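Local coordinates for phenazine biosynthesis protein, PhzF family (PDB 3EDN), which belongs to the PhzF family of diaminopimelate epimerase-like proteins and probably acts as an isomerase or related enzyme, its own substrate not being established, at residues 56-61 with 94-99; 80-85 with 115-120. One frame throughout, in Å; residues are numbered along the deposited sequence.

In the fold
Contact 1 pairs two parallel strands, 59-64 and 95-100, and contact 2 lays helix 74-86 against strand 117-122; that helix follows the first strand of contact 1 and precedes the second. Their centres lie 14 Å apart, and I81 joins them directly: its CD1 is 3.5 Å from L96 CD2 and 3.8 Å from I59 CD1, while its CG2 serves contact 2. M61 CE also comes within 3.5 Å of T80 OG1. The helix thus packs on the apolar side of the strands in both contacts. R60 of contact 1 faces the second subunit and a bound succinic acid, probably from the crystallisation liquor.

Contact 1: 56-61 with 94-99; sequences VADIRM and ASLTIE
E99 leaves strand 95-100 with CG anti to its backbone N (chi1 -175°) and runs extended beside R60, both chains pointing the same way. Its CB rests against R60 CB, its CG meets V56 CG2, and its OE1 lies 3.5 Å from R60 CD. The carboxylate carbon CD is also 3.5 Å from V56 CG2, so the acid crosses an apolar neighbour obliquely before reaching its polar partners: S54 OG binds OE1, and K2 of the second subunit forms a salt bridge with OE2. The R60 guanidinium is turned 65° from this carboxylate; its NE, 4.3 Å from E99 OE1, is near the opposite charge but beyond a salt bridge, and hydrogen-bonds to S53 O.

The strands are parallel, with I59 opposite I98 and R60 opposite E99. I59 takes part through both backbone polar atoms: its N donates to T97 O, and its O accepts from E99 N at 2.8 Å; N of the selenomethionine M61 then donates to E99 O. At the strand entrance D58 and T97 exchange bonds crosswise. D58 N donates to T97 OG1, while T97 N reaches D58 OD2 at 2.9 Å from above the carboxylate plane. Asp and Thr suit the start of the strand pair because short polar side chains can meet backbone N-H groups where the regular pairing begins.

On the other face, I59 CG1 lies alongside I98 CG1, and M61 CG meets I98 CG2. This apolar side of the pair is covered by helix 74-86, with strand 103-111 continuing the sheet beyond 95-100 and strand 48-52 beyond 59-64.

Contact 2: 80-85 with 115-120; sequences TIYALR and GETFIK
Y82 brings the CD1-CE1 edge of its ring to T117, CE1 lying 3.9 Å from T117 CB. Its CG is anti to the backbone N (chi1 179°), which sends the ring toward the C-terminal end of the helix and alongside the strand, to T117. T117 O meets the ring edge in plane, 3.5 Å from CD1, so the carbonyl faces the ring's C-H groups; the same oxygen accepts a hydrogen bond from T288 OG1. At the tip, one water bridges the two segments: it lies 2.9 Å from Y82 OH and accepts from T117 N at 3.1 Å. Tyrosine suits this place because the flat ring offers its C-H edge to T117 while the hydroxyl at its tip reaches the water.

I119 occupies the next inward-facing position of the strand. Its CG1 reaches the helix backbone, 3.8 Å from Y82 N, and its CD1 touches I81 CG2 at 3.8 Å, the two isoleucines crossing at about a right angle. A branched residue gives I119 two arms for this, since its CG2 approaches I81 CB as well. T117 and I119 alternate with F118, whose side chain leaves from the far face. One helical turn beyond I81, R85 CG lies over T117 CG2, while T117 OG1 is turned to E86 OE1.

No direct hydrogen bond joins helix to strand, and carbon contacts dominate. The polar atoms of T117 nevertheless lie within the contact, each with a partner: the water for N, T288 OG1 for O and E86 OE1 for OG1.

Contact 1: 56-61 with 94-99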
loop_
_atom_site.group_PDB
_atom_site.type_symbol
_atom_site.label_atom_id
_atom_site.label_comp_id
_atom_site.label_asym_id
_atom_site.label_seq_id
_atom_site.Cartn_x
_atom_site.Cartn_y
_atom_site.Cartn_z
ATOM N N VAL A 56 11.055 -10.710 5.366
ATOM C CA VAL A 56 12.518 -10.755 5.447
ATOM C C VAL A 56 13.089 -10.185 6.743
ATOM O O VAL A 56 14.308 -10.136 6.902
ATOM C CB VAL A 56 13.167 -9.996 4.264
ATOM C CG1 VAL A 56 12.860 -10.684 2.943
ATOM C CG2 VAL A 56 12.711 -8.540 4.238
ATOM N N ALA A 57 12.222 -9.742 7.647
ATOM C CA ALA A 57 12.658 -9.164 8.939
ATOM C C ALA A 57 11.591 -9.403 9.994
ATOM O O ALA A 57 10.502 -9.886 9.673
ATOM C CB ALA A 57 12.928 -7.669 8.811
ATOM N N ASP A 58 11.871 -9.044 11.244
ATOM C CA ASP A 58 10.903 -9.259 12.313
ATOM C C ASP A 58 9.607 -8.499 12.025
ATOM O O ASP A 58 8.502 -9.033 12.167
ATOM C CB ASP A 58 11.478 -8.850 13.668
ATOM C CG ASP A 58 12.630 -9.742 14.104
ATOM O OD1 ASP A 58 12.496 -10.991 14.004
ATOM O OD2 ASP A 58 13.678 -9.216 14.542
ATOM N N ILE A 59 9.757 -7.243 11.624
ATOM C CA ILE A 59 8.633 -6.401 11.240
ATOM C C ILE A 59 9.022 -5.535 10.063
ATOM O O ILE A 59 10.194 -5.466 9.702
ATOM C CB ILE A 59 8.137 -5.487 12.394
ATOM C CG1 ILE A 59 9.184 -4.421 12.735
ATOM C CG2 ILE A 59 7.801 -6.298 13.632
ATOM C CD1 ILE A 59 8.622 -3.303 13.639
ATOM N N ARG A 60 8.021 -4.902 9.457
ATOM C CA ARG A 60 8.227 -3.898 8.429
ATOM C C ARG A 60 7.613 -2.600 8.950
ATOM O O ARG A 60 6.662 -2.618 9.737
ATOM C CB ARG A 60 7.566 -4.342 7.120
ATOM C CG ARG A 60 7.613 -3.359 5.967
ATOM C CD ARG A 60 7.265 -4.099 4.651
ATOM N NE ARG A 60 5.939 -4.733 4.700
ATOM C CZ ARG A 60 4.843 -4.215 4.145
ATOM N NH1 ARG A 60 4.899 -3.070 3.483
ATOM N NH2 ARG A 60 3.679 -4.855 4.249
HETATM N N MSE A 61 8.165 -1.468 8.534
HETATM C CA MSE A 61 7.598 -0.182 8.930
HETATM C C MSE A 61 7.522 0.720 7.727
HETATM O O MSE A 61 8.451 0.763 6.931
HETATM C CB MSE A 61 8.486 0.506 9.965
HETATM C CG MSE A 61 8.281 0.050 11.378
HETATM SE SE MSE A 61 9.149 1.288 12.623
HETATM C CE MSE A 61 8.039 2.730 12.440
ATOM N N ALA A 94 16.333 -8.759 22.705
ATOM C CA ALA A 94 16.943 -7.454 22.905
ATOM C C ALA A 94 17.384 -6.823 21.594
ATOM O O ALA A 94 18.068 -5.802 21.584
ATOM C CB ALA A 94 18.126 -7.579 23.857
ATOM N N SER A 95 17.015 -7.451 20.488
ATOM C CA SER A 95 17.270 -6.868 19.180
ATOM C C SER A 95 16.145 -7.209 18.212
ATOM O O SER A 95 15.379 -8.155 18.429
ATOM C CB SER A 95 18.614 -7.323 18.628
ATOM O OG SER A 95 18.640 -8.723 18.463
ATOM N N LEU A 96 16.040 -6.410 17.159
ATOM C CA LEU A 96 14.938 -6.513 16.213
ATOM C C LEU A 96 15.472 -6.146 14.836
ATOM O O LEU A 96 16.352 -5.291 14.727
ATOM C CB LEU A 96 13.811 -5.531 16.617
ATOM C CG LEU A 96 12.447 -5.567 15.919
ATOM C CD1 LEU A 96 11.651 -6.734 16.460
ATOM C CD2 LEU A 96 11.654 -4.265 16.075
ATOM N N THR A 97 14.928 -6.744 13.782
ATOM C CA THR A 97 15.157 -6.210 12.440
ATOM C C THR A 97 13.878 -5.609 11.871
ATOM O O THR A 97 12.776 -6.137 12.083
ATOM C CB THR A 97 15.697 -7.274 11.462
ATOM O OG1 THR A 97 14.814 -8.395 11.473
ATOM C CG2 THR A 97 17.116 -7.737 11.878
ATOM N N ILE A 98 14.034 -4.492 11.164
ATOM C CA ILE A 98 12.924 -3.746 10.592
ATOM C C ILE A 98 13.146 -3.596 9.095
ATOM O O ILE A 98 14.126 -2.996 8.651
ATOM C CB ILE A 98 12.795 -2.322 11.200
ATOM C CG1 ILE A 98 12.673 -2.367 12.728
ATOM C CG2 ILE A 98 11.608 -1.597 10.574
ATOM C CD1 ILE A 98 12.767 -0.992 13.383
ATOM N N GLU A 99 12.241 -4.157 8.306
ATOM C CA GLU A 99 12.287 -3.935 6.875
ATOM C C GLU A 99 11.805 -2.530 6.530
ATOM O O GLU A 99 10.703 -2.138 6.916
ATOM C CB GLU A 99 11.443 -4.965 6.133
ATOM C CG GLU A 99 11.601 -4.797 4.631
ATOM C CD GLU A 99 10.737 -5.712 3.805
ATOM O OE1 GLU A 99 9.887 -6.436 4.382
ATOM O OE2 GLU A 99 10.931 -5.683 2.561
#

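Contact 2: 80-85 with 115-120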
loop_
_atom_site.group_PDB
_atom_site.type_symbol
_atom_site.label_atom_id
_atom_site.label_comp_id
_atom_site.label_asym_id
_atom_site.label_seq_id
_atom_site.Cartn_x
_atom_site.Cartn_y
_atom_site.Cartn_z
ATOM N N THR A 80 8.113 4.226 17.851
ATOM C CA THR A 80 7.297 3.047 17.500
ATOM C C THR A 80 7.810 1.779 18.169
ATOM O O THR A 80 7.036 1.022 18.764
ATOM C CB THR A 80 7.193 2.859 15.980
ATOM O OG1 THR A 80 6.585 4.021 15.398
ATOM C CG2 THR A 80 6.352 1.636 15.619
ATOM N N ILE A 81 9.117 1.541 18.105
ATOM C CA ILE A 81 9.647 0.357 18.763
ATOM C C ILE A 81 9.489 0.479 20.280
ATOM O O ILE A 81 9.174 -0.497 20.947
ATOM C CB ILE A 81 11.096 0.059 18.374
ATOM C CG1 ILE A 81 11.224 -0.067 16.858
ATOM C CG2 ILE A 81 11.589 -1.221 19.073
ATOM C CD1 ILE A 81 10.233 -1.029 16.230
ATOM N N TYR A 82 9.715 1.664 20.839
ATOM C CA TYR A 82 9.463 1.845 22.265
ATOM C C TYR A 82 8.009 1.453 22.616
ATOM O O TYR A 82 7.753 0.736 23.595
ATOM C CB TYR A 82 9.708 3.304 22.667
ATOM C CG TYR A 82 9.437 3.536 24.130
ATOM C CD1 TYR A 82 10.448 3.420 25.084
ATOM C CD2 TYR A 82 8.150 3.826 24.569
ATOM C CE1 TYR A 82 10.188 3.605 26.433
ATOM C CE2 TYR A 82 7.884 4.033 25.922
ATOM C CZ TYR A 82 8.902 3.910 26.841
ATOM O OH TYR A 82 8.597 4.100 28.170
ATOM N N ALA A 83 7.050 1.957 21.846
ATOM C CA ALA A 83 5.650 1.649 22.122
ATOM C C ALA A 83 5.364 0.154 22.003
ATOM O O ALA A 83 4.716 -0.439 22.876
ATOM C CB ALA A 83 4.761 2.442 21.191
ATOM N N LEU A 84 5.855 -0.468 20.939
ATOM C CA LEU A 84 5.643 -1.918 20.795
ATOM C C LEU A 84 6.226 -2.680 21.973
ATOM O O LEU A 84 5.590 -3.577 22.529
ATOM C CB LEU A 84 6.252 -2.444 19.493
ATOM C CG LEU A 84 5.630 -1.981 18.180
ATOM C CD1 LEU A 84 6.507 -2.310 16.995
ATOM C CD2 LEU A 84 4.265 -2.658 17.989
ATOM N N ARG A 85 7.444 -2.338 22.353
ATOM C CA ARG A 85 8.099 -3.043 23.441
ATOM C C ARG A 85 7.356 -2.832 24.758
ATOM O O ARG A 85 7.033 -3.800 25.455
ATOM C CB ARG A 85 9.562 -2.594 23.539
ATOM C CG ARG A 85 10.285 -3.045 24.799
ATOM C CD ARG A 85 10.820 -4.465 24.697
ATOM N NE ARG A 85 11.704 -4.722 25.830
ATOM C CZ ARG A 85 12.760 -5.527 25.812
ATOM N NH1 ARG A 85 13.096 -6.191 24.715
ATOM N NH2 ARG A 85 13.487 -5.663 26.910
ATOM N N GLY A 115 16.151 2.764 34.250
ATOM C CA GLY A 115 15.203 1.678 34.067
ATOM C C GLY A 115 14.319 1.866 32.848
ATOM O O GLY A 115 13.435 1.050 32.585
ATOM N N GLU A 116 14.574 2.935 32.103
ATOM C CA GLU A 116 13.824 3.279 30.895
ATOM C C GLU A 116 14.320 2.494 29.680
ATOM O O GLU A 116 15.529 2.380 29.476
ATOM C CB GLU A 116 13.978 4.773 30.585
ATOM C CG GLU A 116 13.630 5.738 31.715
ATOM C CD GLU A 116 13.576 7.184 31.243
ATOM O OE1 GLU A 116 14.649 7.817 31.111
ATOM O OE2 GLU A 116 12.457 7.692 30.990
ATOM N N THR A 117 13.401 1.991 28.868
ATOM C CA THR A 117 13.758 1.312 27.639
ATOM C C THR A 117 14.293 2.303 26.614
ATOM O O THR A 117 13.689 3.358 26.373
ATOM C CB THR A 117 12.560 0.548 27.067
ATOM O OG1 THR A 117 12.241 -0.553 27.941
ATOM C CG2 THR A 117 12.873 0.020 25.674
ATOM N N PHE A 118 15.448 1.969 26.046
ATOM C CA PHE A 118 16.080 2.762 25.006
ATOM C C PHE A 118 16.158 1.968 23.713
ATOM O O PHE A 118 16.402 0.763 23.727
ATOM C CB PHE A 118 17.500 3.151 25.461
ATOM C CG PHE A 118 17.570 4.487 26.134
ATOM C CD1 PHE A 118 16.905 4.731 27.336
ATOM C CD2 PHE A 118 18.272 5.522 25.544
ATOM C CE1 PHE A 118 16.970 5.998 27.927
ATOM C CE2 PHE A 118 18.341 6.759 26.131
ATOM C CZ PHE A 118 17.689 7.003 27.312
ATOM N N ILE A 119 15.943 2.653 22.599
ATOM C CA ILE A 119 15.966 2.051 21.265
ATOM C C ILE A 119 17.177 2.633 20.543
ATOM O O ILE A 119 17.285 3.863 20.406
ATOM C CB ILE A 119 14.707 2.435 20.458
ATOM C CG1 ILE A 119 13.435 2.111 21.257
ATOM C CG2 ILE A 119 14.708 1.763 19.103
ATOM C CD1 ILE A 119 13.362 0.695 21.796
ATOM N N LYS A 120 18.055 1.755 20.061
ATOM C CA LYS A 120 19.356 2.160 19.516
ATOM C C LYS A 120 19.438 1.770 18.051
ATOM O O LYS A 120 19.058 0.662 17.678
ATOM C CB LYS A 120 20.475 1.484 20.310
ATOM C CG LYS A 120 21.888 1.880 19.902
ATOM C CD LYS A 120 22.895 1.181 20.830
ATOM C CE LYS A 120 24.329 1.447 20.415
ATOM N NZ LYS A 120 25.278 0.669 21.283
HETATM O O HOH W 1 10.737 3.200 29.946
#